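Side-chain contacts in Aac(6')-ib (Escherichia coli, PDB 2BUE), which probably transfers the acetyl group of acetyl-CoA to the 6'-amino group of aminoglycosides such as kanamycin B, conferring antibiotic resistance: residues His34-Leu39 with Ala62-Gln67; Pro80-Leu85 with Ile90-Ser95; Lys134-Leu139 with Ile164-Lys169. The protein carries 2 engineered substitutions. All coordinates share one frame; numbering follows the deposited sequence.

Contact 1 of 3, residues His34-Leu39 with Ala62-Gln67; sequences HDLAML and ADVQEQ
In the helical region between the first two strands of this GNAT acetyltransferase, L36 and L39 of helix 36-43 face V64 of helix 61-68. No hydrogen bond crosses the contact; methyl groups pack on a side chain and on backbone oxygens, and V64 supplies the shared surface. Its CG1, anti to the backbone N (chi1 174°), points between the two leucines. One neighbour of this methyl is the backbone, with V64 CG1 3.8 Å from L36 O; another is a side chain, with V64 CG1 4.0 Å from L39 CD2. The L39 and V64 side chains cross obliquely. L36 reaches the second helix through both methyls, with CD2 3.9 Å from V64 O and CD1 4.2 Å from Q65 CA, so that it rests on the backbone there. The two backbones come closest at this point, where the CA atoms of L36 and Q65 are 6.2 Å apart. In the GNAT fold such helices flank the acceptor side, and here Y68, a ribostamycin-pocket residue on the same helix as V64, also touches L36 and L39. L39 also meets Y92 of strand 88-97, while the Q65 side chain stays at the exposed margin.

Contact 2 of 3, residues Pro80-Leu85 with Ile90-Ser95; sequences PYIAML and IGYAQS. With RIO (ribostamycin), chain C.
Y81 and S95 meet at the end of the paired strands 78-85 and 88-97 away from the turn: the ring reaches along the neighbouring strand until Y81 OH lies 2.7 Å from S95 OG in a hydrogen bond. With CG anti to its carbonyl carbon (chi1 -49°), Y81 lays its ring against the backbone of A93, its CD2 3.6 Å from A93 O, and presents a ring edge to S95. On the sheet face carrying P80, I82 and Y92, P80 CB packs at the outer end of the Y92 ring, 3.8 Å from Y92 CE1 and close to its OH, and I82 CD1 reaches the edge of the same ring. Y92 OH donates to Q94 OE1 at 2.8 Å, in the carbonyl plane and on a lone pair, which orients the amide so that Q94 NE2 can bond ribostamycin O3 at 3.2 Å; D118 takes another bond from that nitrogen.

The strands form an antiparallel hairpin, their short axes at 149°. Y81 and A93 are a hydrogen-bonded pair, joined both ways through backbone N and O, and a classic beta bulge follows where I90 and G91 both oppose A83. A83 O accepts a nearly straight bond from I90 N (2.7 Å, 172°), whereas that from G91 N is weak. G91 has no side chain opposite A83 CB; I90 instead fills the neighbouring space, its CG1 between backbone N and carbonyl carbon, with CD1 3.9 Å from L85 CB. Helix 131-144 covers the Y81 and A83 face, while M38 and W42 of helix 36-43 pack against I82.

Contact 3 of 3, residues Lys134-Leu139 with Ile164-Lys169; sequences KLVRAL and IRCYEK. With COA (coenzyme A), chain B.
The segments of helices 131-144 and 161-169 run at 51° between their N-to-C directions, with axes 9.2 Å apart at closest approach and V136 and Y167 nearest in CA position. V136 fills the space between them. Its CG1, anti to the backbone N, lies at the edge of the Y167 ring, 3.9 Å from CD1 of that residue, and the two side chains cross at about a right angle. The other methyl, V136 CG2, touches both neighbours, 3.9 Å from Y167 CE1 and 4.1 Å from C166 SG. Beside this apolar patch R137 runs extended from CG to NE, far enough for NH2 to donate to K169 O at 2.9 Å. The donor stands above the carbonyl plane, 44° out of it, while the oxygen lies at the guanidinium edge, slightly tilted from its plane. This bond is doubtful, since it belongs to one of two deposited conformers of R137.

The same helix, 161-169, also holds coenzyme A. K169, bent at chi3, brings NZ to 2.7 Å from coenzyme A O8A, an oxygen of the 3'-phosphate. R165 NE reaches O7A of that phosphate at 3.2 Å in an almost straight bond (172°). Its NH1 forms a salt bridge with E168 OE1; this and the NE bond fix the guanidinium in its plane, while K169 CG lies toward the rim of one face. Two cations probably stabilise the phosphate charge. C166 packs its SG on the coenzyme's CCP, and the Y167 ring has the coenzyme sulfur S1P near its edge.

Q119 of strand 114-121 receives the Y167 hydroxyl, and F172 meets the ring edge-to-face. The first helix rests L135 and L139 on strands 26-30 and 114-121, while T133 touches C166 and K169.

Overall arrangement
From the N terminus, contact 1 joins helix 36-43 to helix 61-68, closing a largely helical excursion between strands 26-30 and 78-85. Contact 2 follows as a tight hairpin, with only four residues between its segments. Contact 3 then spans strand 151-154, bringing helix 131-144 against helix 161-169. The three are in series, with none nested or crossed. Contact 2 lies between the others: contact 1 packs on the hairpin face that carries I82 and Y92, contact 3 on the face that carries Y81, A83 and A93. Contacts 1 and 3 do not touch, lying on opposite sides of the chain's centre, about 25 Å apart between centres.

Contact 1 of 3, residues His34-Leu39 with Ala62-Gln67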
loop_
_atom_site.group_PDB
_atom_site.type_symbol
_atom_site.label_atom_id
_atom_site.label_comp_id
_atom_site.label_asym_id
_atom_site.label_seq_id
_atom_site.Cartn_x
_atom_site.Cartn_y
_atom_site.Cartn_z
ATOM N N HIS A 34 -11.287 7.012 14.160
ATOM C CA HIS A 34 -12.503 6.195 14.308
ATOM C C HIS A 34 -12.465 4.840 13.611
ATOM O O HIS A 34 -13.307 3.986 13.878
ATOM C CB HIS A 34 -13.728 6.989 13.863
ATOM C CG HIS A 34 -13.820 8.314 14.539
ATOM N ND1 HIS A 34 -14.141 8.437 15.874
ATOM C CD2 HIS A 34 -13.550 9.563 14.097
ATOM C CE1 HIS A 34 -14.105 9.714 16.216
ATOM N NE2 HIS A 34 -13.747 10.417 15.156
ATOM N N ASP A 35 -11.485 4.658 12.720
ATOM C CA ASP A 35 -11.307 3.413 11.987
ATOM C C ASP A 35 -10.362 2.420 12.682
ATOM O O ASP A 35 -10.194 1.289 12.204
ATOM C CB ASP A 35 -10.750 3.710 10.581
ATOM C CG ASP A 35 -11.713 4.540 9.726
ATOM O OD1 ASP A 35 -12.923 4.203 9.684
ATOM O OD2 ASP A 35 -11.246 5.531 9.121
ATOM N N LEU A 36 -9.740 2.836 13.783
ATOM C CA LEU A 36 -8.636 2.061 14.357
ATOM C C LEU A 36 -9.114 0.725 14.928
ATOM O O LEU A 36 -8.437 -0.294 14.762
ATOM C CB LEU A 36 -7.848 2.857 15.393
ATOM C CG LEU A 36 -7.090 4.064 14.815
ATOM C CD1 LEU A 36 -6.636 4.946 15.948
ATOM C CD2 LEU A 36 -5.875 3.631 13.979
ATOM N N ALA A 37 -10.280 0.725 15.565
ATOM C CA ALA A 37 -10.831 -0.550 16.090
ATOM C C ALA A 37 -11.055 -1.565 14.973
ATOM O O ALA A 37 -10.690 -2.766 15.107
ATOM C CB ALA A 37 -12.148 -0.295 16.854
ATOM N N MET A 38 -11.637 -1.073 13.873
ATOM C CA MET A 38 -11.864 -1.879 12.666
ATOM C C MET A 38 -10.545 -2.384 12.073
ATOM O O MET A 38 -10.404 -3.574 11.760
ATOM C CB MET A 38 -12.648 -1.069 11.631
ATOM C CG MET A 38 -12.872 -1.812 10.316
ATOM S SD MET A 38 -13.782 -0.792 9.137
ATOM C CE MET A 38 -12.606 0.483 8.720
ATOM N N LEU A 39 -9.565 -1.498 11.942
ATOM C CA LEU A 39 -8.239 -1.902 11.441
ATOM C C LEU A 39 -7.596 -2.992 12.334
ATOM O O LEU A 39 -7.033 -3.974 11.831
ATOM C CB LEU A 39 -7.339 -0.670 11.284
ATOM C CG LEU A 39 -5.944 -0.967 10.741
ATOM C CD1 LEU A 39 -6.055 -1.539 9.308
ATOM C CD2 LEU A 39 -5.101 0.319 10.822
ATOM N N ALA A 62 -4.047 -1.761 21.479
ATOM C CA ALA A 62 -3.142 -0.652 21.856
ATOM C C ALA A 62 -2.044 -0.441 20.809
ATOM O O ALA A 62 -1.723 0.711 20.465
ATOM C CB ALA A 62 -2.502 -0.909 23.223
ATOM N N ASP A 63 -1.451 -1.537 20.332
ATOM C CA ASP A 63 -0.437 -1.463 19.253
ATOM C C ASP A 63 -0.997 -0.705 18.058
ATOM O O ASP A 63 -0.361 0.231 17.531
ATOM C CB ASP A 63 -0.026 -2.853 18.779
ATOM C CG ASP A 63 0.856 -3.594 19.770
ATOM O OD1 ASP A 63 1.422 -2.948 20.689
ATOM O OD2 ASP A 63 0.971 -4.832 19.604
ATOM N N VAL A 64 -2.200 -1.086 17.631
ATOM C CA VAL A 64 -2.778 -0.474 16.424
ATOM C C VAL A 64 -3.109 0.992 16.699
ATOM O O VAL A 64 -2.882 1.870 15.849
ATOM C CB VAL A 64 -4.013 -1.250 15.909
ATOM C CG1 VAL A 64 -4.682 -0.503 14.730
ATOM C CG2 VAL A 64 -3.634 -2.656 15.469
ATOM N N GLN A 65 -3.653 1.270 17.884
ATOM C CA GLN A 65 -3.926 2.651 18.275
ATOM C C GLN A 65 -2.681 3.534 18.309
ATOM O O GLN A 65 -2.752 4.703 17.903
ATOM C CB GLN A 65 -4.668 2.707 19.613
ATOM C CG GLN A 65 -6.088 2.156 19.506
ATOM C CD GLN A 65 -6.718 1.920 20.875
ATOM O OE1 GLN A 65 -6.011 1.636 21.856
ATOM N NE2 GLN A 65 -8.042 2.030 20.944
ATOM N N GLU A 66 -1.575 2.984 18.806
ATOM C CA GLU A 66 -0.308 3.712 18.948
ATOM C C GLU A 66 0.446 3.874 17.638
ATOM O O GLU A 66 1.177 4.863 17.463
ATOM C CB GLU A 66 0.598 3.002 19.956
ATOM C CG GLU A 66 0.022 3.046 21.359
ATOM C CD GLU A 66 0.769 2.180 22.366
ATOM O OE1 GLU A 66 1.751 1.487 22.002
ATOM O OE2 GLU A 66 0.362 2.214 23.551
ATOM N N GLN A 67 0.286 2.911 16.737
ATOM C CA GLN A 67 1.106 2.833 15.526
ATOM C C GLN A 67 0.408 3.357 14.281
ATOM O O GLN A 67 1.081 3.852 13.356
ATOM C CB GLN A 67 1.571 1.399 15.286
ATOM C CG GLN A 67 2.580 0.967 16.353
ATOM C CD GLN A 67 2.882 -0.506 16.354
ATOM O OE1 GLN A 67 2.942 -1.151 15.304
ATOM N NE2 GLN A 67 3.092 -1.054 17.547
#

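Contact 2 of 3, residues Pro80-Leu85 with Ile90-Ser95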
loop_
_atom_site.group_PDB
_atom_site.type_symbol
_atom_site.label_atom_id
_atom_site.label_comp_id
_atom_site.label_asym_id
_atom_site.label_seq_id
_atom_site.Cartn_x
_atom_site.Cartn_y
_atom_site.Cartn_z
ATOM N N PRO A 80 -2.550 7.060 5.701
ATOM C CA PRO A 80 -3.460 5.906 5.690
ATOM C C PRO A 80 -4.793 6.172 5.011
ATOM O O PRO A 80 -5.390 7.262 5.188
ATOM C CB PRO A 80 -3.677 5.618 7.188
ATOM C CG PRO A 80 -3.655 7.011 7.837
ATOM C CD PRO A 80 -2.700 7.864 6.941
ATOM N N TYR A 81 -5.268 5.170 4.265
ATOM C CA TYR A 81 -6.562 5.221 3.579
ATOM C C TYR A 81 -7.430 4.008 3.920
ATOM O O TYR A 81 -6.900 2.926 4.218
ATOM C CB TYR A 81 -6.382 5.207 2.050
ATOM C CG TYR A 81 -5.370 6.188 1.543
ATOM C CD1 TYR A 81 -5.711 7.525 1.328
ATOM C CD2 TYR A 81 -4.062 5.779 1.290
ATOM C CE1 TYR A 81 -4.746 8.445 0.872
ATOM C CE2 TYR A 81 -3.081 6.670 0.829
ATOM C CZ TYR A 81 -3.434 8.007 0.638
ATOM O OH TYR A 81 -2.483 8.878 0.161
ATOM N N ILE A 82 -8.745 4.196 3.837
ATOM C CA ILE A 82 -9.689 3.093 3.826
ATOM C C ILE A 82 -10.251 2.977 2.411
ATOM O O ILE A 82 -10.696 3.976 1.824
ATOM C CB ILE A 82 -10.830 3.251 4.880
ATOM C CG1 ILE A 82 -10.233 3.321 6.295
ATOM C CG2 ILE A 82 -11.841 2.080 4.709
ATOM C CD1 ILE A 82 -9.502 2.042 6.760
ATOM N N ALA A 83 -10.189 1.762 1.871
ATOM C CA ALA A 83 -10.777 1.445 0.573
ATOM C C ALA A 83 -12.252 1.142 0.749
ATOM O O ALA A 83 -12.637 0.345 1.633
ATOM C CB ALA A 83 -10.063 0.261 -0.054
ATOM N N MET A 84 -13.064 1.759 -0.114
ATOM C CA MET A 84 -14.527 1.638 -0.055
ATOM C C MET A 84 -15.100 1.024 -1.332
ATOM O O MET A 84 -14.631 1.322 -2.428
ATOM C CB MET A 84 -15.156 3.025 0.119
ATOM C CG MET A 84 -14.657 3.819 1.314
ATOM S SD MET A 84 -15.170 3.090 2.876
ATOM C CE MET A 84 -16.969 3.228 2.732
ATOM N N LEU A 85 -16.111 0.174 -1.170
ATOM C CA LEU A 85 -16.826 -0.416 -2.298
ATOM C C LEU A 85 -18.295 -0.490 -1.929
ATOM O O LEU A 85 -18.655 -1.079 -0.900
ATOM C CB LEU A 85 -16.299 -1.817 -2.617
ATOM C CG LEU A 85 -17.072 -2.656 -3.650
ATOM C CD1 LEU A 85 -16.892 -2.058 -5.062
ATOM C CD2 LEU A 85 -16.676 -4.137 -3.615
ATOM N N ILE A 90 -13.657 -1.978 2.648
ATOM C CA ILE A 90 -13.187 -3.292 2.216
ATOM C C ILE A 90 -11.667 -3.511 2.305
ATOM O O ILE A 90 -11.160 -4.593 2.002
ATOM C CB ILE A 90 -13.690 -3.639 0.779
ATOM C CG1 ILE A 90 -13.170 -2.615 -0.245
ATOM C CG2 ILE A 90 -15.205 -3.721 0.772
ATOM C CD1 ILE A 90 -12.759 -3.174 -1.597
ATOM N N GLY A 91 -10.933 -2.500 2.738
ATOM C CA GLY A 91 -9.500 -2.700 2.881
ATOM C C GLY A 91 -8.799 -1.482 3.428
ATOM O O GLY A 91 -9.426 -0.424 3.647
ATOM N N TYR A 92 -7.501 -1.649 3.633
ATOM C CA TYR A 92 -6.649 -0.601 4.165
ATOM C C TYR A 92 -5.533 -0.375 3.151
ATOM O O TYR A 92 -5.021 -1.330 2.579
ATOM C CB TYR A 92 -6.035 -1.031 5.508
ATOM C CG TYR A 92 -4.914 -0.123 5.970
ATOM C CD1 TYR A 92 -5.185 1.035 6.710
ATOM C CD2 TYR A 92 -3.569 -0.426 5.672
ATOM C CE1 TYR A 92 -4.136 1.880 7.134
ATOM C CE2 TYR A 92 -2.505 0.424 6.081
ATOM C CZ TYR A 92 -2.821 1.578 6.816
ATOM O OH TYR A 92 -1.821 2.417 7.248
ATOM N N ALA A 93 -5.142 0.877 2.947
ATOM C CA ALA A 93 -3.964 1.154 2.136
ATOM C C ALA A 93 -3.182 2.297 2.764
ATOM O O ALA A 93 -3.700 3.031 3.628
ATOM C CB ALA A 93 -4.359 1.478 0.677
ATOM N N GLN A 94 -1.935 2.430 2.353
ATOM C CA GLN A 94 -1.134 3.571 2.800
ATOM C C GLN A 94 -0.196 3.962 1.684
ATOM O O GLN A 94 0.207 3.104 0.873
ATOM C CB GLN A 94 -0.364 3.250 4.083
ATOM C CG GLN A 94 0.548 2.019 3.955
ATOM C CD GLN A 94 1.305 1.710 5.235
ATOM O OE1 GLN A 94 0.781 1.867 6.353
ATOM N NE2 GLN A 94 2.528 1.217 5.078
ATOM N N SER A 95 0.097 5.262 1.604
ATOM C CA SER A 95 1.151 5.748 0.733
ATOM C C SER A 95 2.220 6.428 1.597
ATOM O O SER A 95 1.925 6.940 2.690
ATOM C CB SER A 95 0.616 6.729 -0.317
ATOM O OG SER A 95 0.024 7.869 0.292
HETATM O O1 RIO C . 2.298 -0.574 8.339
HETATM C C1 RIO C . 2.422 0.716 8.956
HETATM C C2 RIO C . 3.769 0.776 9.686
HETATM O O2 RIO C . 4.762 -0.054 9.049
HETATM C C3 RIO C . 5.507 0.729 8.103
HETATM O O3 RIO C . 5.133 0.388 6.752
HETATM C C4 RIO C . 6.280 0.002 5.896
HETATM C C5 RIO C . 6.951 1.240 5.235
HETATM O O4 RIO C . 7.487 2.101 6.224
HETATM C C6 RIO C . 8.045 0.886 4.211
HETATM N N1 RIO C . 8.480 2.135 3.521
HETATM C C7 RIO C . 7.493 -0.113 3.158
HETATM C C8 RIO C . 6.939 -1.373 3.854
HETATM N N2 RIO C . 6.496 -2.336 2.806
HETATM C C9 RIO C . 5.764 -1.003 4.824
HETATM O O5 RIO C . 5.437 -2.244 5.513
HETATM C C10 RIO C . 4.034 -2.445 5.698
HETATM O O6 RIO C . 3.456 -3.050 4.567
HETATM C C11 RIO C . 3.845 -4.446 4.310
HETATM C C12 RIO C . 2.962 -4.927 3.135
HETATM N N3 RIO C . 3.469 -4.398 1.859
HETATM C C13 RIO C . 3.620 -5.335 5.572
HETATM O O7 RIO C . 4.180 -6.642 5.299
HETATM C C14 RIO C . 4.312 -4.697 6.801
HETATM O O8 RIO C . 4.159 -5.501 8.006
HETATM C C15 RIO C . 3.824 -3.254 7.012
HETATM N N4 RIO C . 4.503 -2.596 8.129
HETATM C C16 RIO C . 5.230 2.210 8.471
HETATM O O9 RIO C . 6.477 2.779 8.836
HETATM C C17 RIO C . 4.408 2.144 9.771
HETATM O O10 RIO C . 5.344 2.127 10.885
#

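Contact 3 of 3, residues Lys134-Leu139 with Ile164-Lys169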
loop_
_atom_site.group_PDB
_atom_site.type_symbol
_atom_site.label_atom_id
_atom_site.label_comp_id
_atom_site.label_asym_id
_atom_site.label_seq_id
_atom_site.Cartn_x
_atom_site.Cartn_y
_atom_site.Cartn_z
ATOM N N LYS A 134 -8.135 -3.291 -8.628
ATOM C CA LYS A 134 -8.913 -2.034 -8.613
ATOM C C LYS A 134 -8.423 -1.038 -7.553
ATOM O O LYS A 134 -8.273 0.153 -7.823
ATOM C CB LYS A 134 -10.393 -2.336 -8.386
ATOM C CG LYS A 134 -11.044 -2.900 -9.603
ATOM C CD LYS A 134 -12.437 -3.391 -9.295
ATOM C CE LYS A 134 -13.036 -4.057 -10.517
ATOM N NZ LYS A 134 -13.620 -3.021 -11.413
ATOM N N LEU A 135 -8.189 -1.553 -6.345
ATOM C CA LEU A 135 -7.706 -0.734 -5.240
ATOM C C LEU A 135 -6.351 -0.108 -5.610
ATOM O O LEU A 135 -6.160 1.118 -5.497
ATOM C CB LEU A 135 -7.611 -1.590 -3.967
ATOM C CG LEU A 135 -7.289 -0.902 -2.639
ATOM C CD1 LEU A 135 -7.551 -1.884 -1.504
ATOM C CD2 LEU A 135 -5.827 -0.404 -2.598
ATOM N N VAL A 136 -5.412 -0.937 -6.076
ATOM C CA VAL A 136 -4.092 -0.437 -6.459
ATOM C C VAL A 136 -4.199 0.608 -7.585
ATOM O O VAL A 136 -3.610 1.686 -7.481
ATOM C CB VAL A 136 -3.120 -1.579 -6.763
ATOM C CG1 VAL A 136 -1.771 -1.018 -7.217
ATOM C CG2 VAL A 136 -2.939 -2.428 -5.467
ATOM N N ARG A 137 -5.004 0.334 -8.605
ATOM C CA ARG A 137 -5.195 1.312 -9.688
ATOM C C ARG A 137 -5.720 2.656 -9.150
ATOM O O ARG A 137 -5.266 3.725 -9.559
ATOM C CB ARG A 137 -6.112 0.741 -10.772
ATOM C CG ARG A 137 -5.457 -0.377 -11.572
ATOM C CD ARG A 137 -6.393 -0.926 -12.625
ATOM N NE ARG A 137 -5.730 -1.934 -13.441
ATOM C CZ ARG A 137 -6.361 -2.845 -14.176
ATOM N NH1 ARG A 137 -7.687 -2.880 -14.207
ATOM N NH2 ARG A 137 -5.670 -3.730 -14.869
ATOM N N ALA A 138 -6.665 2.595 -8.212
ATOM C CA ALA A 138 -7.236 3.813 -7.612
ATOM C C ALA A 138 -6.190 4.600 -6.817
ATOM O O ALA A 138 -6.122 5.847 -6.892
ATOM C CB ALA A 138 -8.440 3.455 -6.735
ATOM N N LEU A 139 -5.342 3.866 -6.096
ATOM C CA LEU A 139 -4.269 4.491 -5.331
ATOM C C LEU A 139 -3.213 5.126 -6.239
ATOM O O LEU A 139 -2.754 6.229 -5.977
ATOM C CB LEU A 139 -3.642 3.461 -4.385
ATOM C CG LEU A 139 -2.710 4.061 -3.324
ATOM C CD1 LEU A 139 -3.247 5.337 -2.636
ATOM C CD2 LEU A 139 -2.363 3.029 -2.263
ATOM N N ILE A 164 2.447 -9.766 -5.970
ATOM C CA ILE A 164 3.283 -9.400 -7.132
ATOM C C ILE A 164 2.460 -9.349 -8.432
ATOM O O ILE A 164 2.541 -8.370 -9.200
ATOM C CB ILE A 164 4.521 -10.346 -7.274
ATOM C CG1 ILE A 164 5.467 -10.182 -6.067
ATOM C CG2 ILE A 164 5.258 -10.089 -8.585
ATOM C CD1 ILE A 164 6.437 -11.361 -5.881
ATOM N N ARG A 165 1.649 -10.382 -8.669
ATOM C CA ARG A 165 0.789 -10.408 -9.846
ATOM C C ARG A 165 -0.243 -9.279 -9.842
ATOM O O ARG A 165 -0.460 -8.640 -10.870
ATOM C CB ARG A 165 0.102 -11.768 -10.001
ATOM C CG ARG A 165 -0.799 -11.842 -11.230
ATOM C CD ARG A 165 -0.004 -12.022 -12.531
ATOM N NE ARG A 165 -0.787 -11.631 -13.708
ATOM C CZ ARG A 165 -0.408 -10.706 -14.591
ATOM N NH1 ARG A 165 0.758 -10.084 -14.453
ATOM N NH2 ARG A 165 -1.186 -10.412 -15.631
ATOM N N CYS A 166 -0.860 -9.025 -8.690
ATOM C CA CYS A 166 -1.816 -7.912 -8.575
ATOM C C CYS A 166 -1.129 -6.598 -9.000
ATOM O O CYS A 166 -1.666 -5.835 -9.815
ATOM C CB CYS A 166 -2.324 -7.816 -7.143
ATOM S SG CYS A 166 -3.277 -6.327 -6.788
ATOM N N TYR A 167 0.071 -6.360 -8.465
ATOM C CA TYR A 167 0.797 -5.135 -8.788
ATOM C C TYR A 167 1.117 -5.022 -10.283
ATOM O O TYR A 167 0.981 -3.951 -10.877
ATOM C CB TYR A 167 2.071 -5.003 -7.950
ATOM C CG TYR A 167 1.820 -4.597 -6.508
ATOM C CD1 TYR A 167 1.093 -3.413 -6.222
ATOM C CD2 TYR A 167 2.394 -5.315 -5.442
ATOM C CE1 TYR A 167 0.882 -2.976 -4.895
ATOM C CE2 TYR A 167 2.167 -4.905 -4.102
ATOM C CZ TYR A 167 1.404 -3.721 -3.849
ATOM O OH TYR A 167 1.140 -3.233 -2.565
ATOM N N GLU A 168 1.532 -6.138 -10.881
ATOM C CA GLU A 168 1.765 -6.184 -12.338
ATOM C C GLU A 168 0.500 -5.835 -13.118
ATOM O O GLU A 168 0.555 -5.039 -14.058
ATOM C CB GLU A 168 2.288 -7.565 -12.747
ATOM C CG GLU A 168 3.724 -7.807 -12.308
ATOM C CD GLU A 168 4.263 -9.116 -12.855
ATOM O OE1 GLU A 168 3.443 -10.052 -13.036
ATOM O OE2 GLU A 168 5.491 -9.199 -13.091
ATOM N N LYS A 169 -0.631 -6.418 -12.722
ATOM C CA LYS A 169 -1.920 -6.134 -13.375
ATOM C C LYS A 169 -2.292 -4.649 -13.257
ATOM O O LYS A 169 -2.917 -4.070 -14.158
ATOM C CB LYS A 169 -3.027 -7.006 -12.794
ATOM C CG LYS A 169 -2.870 -8.473 -13.161
ATOM C CD LYS A 169 -4.184 -9.200 -13.095
ATOM C CE LYS A 169 -4.647 -9.336 -11.694
ATOM N NZ LYS A 169 -6.097 -9.696 -11.629
HETATM N N1A COA B . -0.088 -17.286 -6.221
HETATM C C2A COA B . 0.246 -16.664 -7.351
HETATM N N3A COA B . -0.637 -15.944 -8.027
HETATM C C4A COA B . -1.899 -15.838 -7.573
HETATM C C5A COA B . -2.284 -16.472 -6.405
HETATM C C6A COA B . -1.339 -17.216 -5.716
HETATM N N6A COA B . -1.684 -17.837 -4.583
HETATM N N7A COA B . -3.571 -16.206 -6.187
HETATM C C8A COA B . -3.991 -15.432 -7.185
HETATM N N9A COA B . -2.974 -15.218 -8.028
HETATM C C1B COA B . -3.009 -14.400 -9.234
HETATM C C2B COA B . -4.465 -14.316 -9.644
HETATM O O2B COA B . -4.724 -15.356 -10.592
HETATM C C3B COA B . -4.537 -12.915 -10.242
HETATM O O3B COA B . -3.911 -12.918 -11.529
HETATM P P3B COA B . -4.762 -13.186 -12.859
HETATM O O7A COA B . -3.731 -12.834 -14.058
HETATM O O8A COA B . -5.924 -12.076 -12.897
HETATM O O9A COA B . -5.276 -14.584 -12.917
HETATM C C4B COA B . -3.627 -12.111 -9.300
HETATM O O4B COA B . -2.676 -13.061 -8.745
HETATM C C5B COA B . -4.237 -11.279 -8.170
HETATM O O5B COA B . -5.020 -10.183 -8.660
HETATM P P1A COA B . -6.324 -9.733 -7.793
HETATM O O1A COA B . -6.714 -8.320 -8.149
HETATM O O2A COA B . -7.397 -10.760 -7.791
HETATM O O3A COA B . -5.664 -9.703 -6.344
HETATM P P2A COA B . -6.521 -9.546 -4.965
HETATM O O4A COA B . -7.828 -8.935 -5.275
HETATM O O5A COA B . -6.446 -10.798 -4.154
HETATM O O6A COA B . -5.601 -8.432 -4.231
HETATM C CBP COA B . -3.932 -8.351 -2.464
HETATM C CCP COA B . -4.192 -8.660 -3.953
HETATM C CDP COA B . -2.441 -8.640 -2.173
HETATM C CEP COA B . -4.251 -6.855 -2.208
HETATM C CAP COA B . -4.850 -9.261 -1.579
HETATM O OAP COA B . -4.775 -10.633 -2.020
HETATM C C9P COA B . -4.544 -9.143 -0.070
HETATM O O9P COA B . -4.870 -8.125 0.545
HETATM N N8P COA B . -3.922 -10.205 0.491
HETATM C C7P COA B . -3.555 -10.261 1.924
HETATM C C6P COA B . -2.630 -9.078 2.314
HETATM C C5P COA B . -1.444 -8.851 1.346
HETATM O O5P COA B . -0.841 -9.795 0.826
HETATM N N4P COA B . -1.112 -7.568 1.130
HETATM C C3P COA B . -0.018 -7.212 0.201
HETATM C C2P COA B . 1.354 -7.181 0.869
HETATM S S1P COA B . 2.677 -6.579 -0.274
#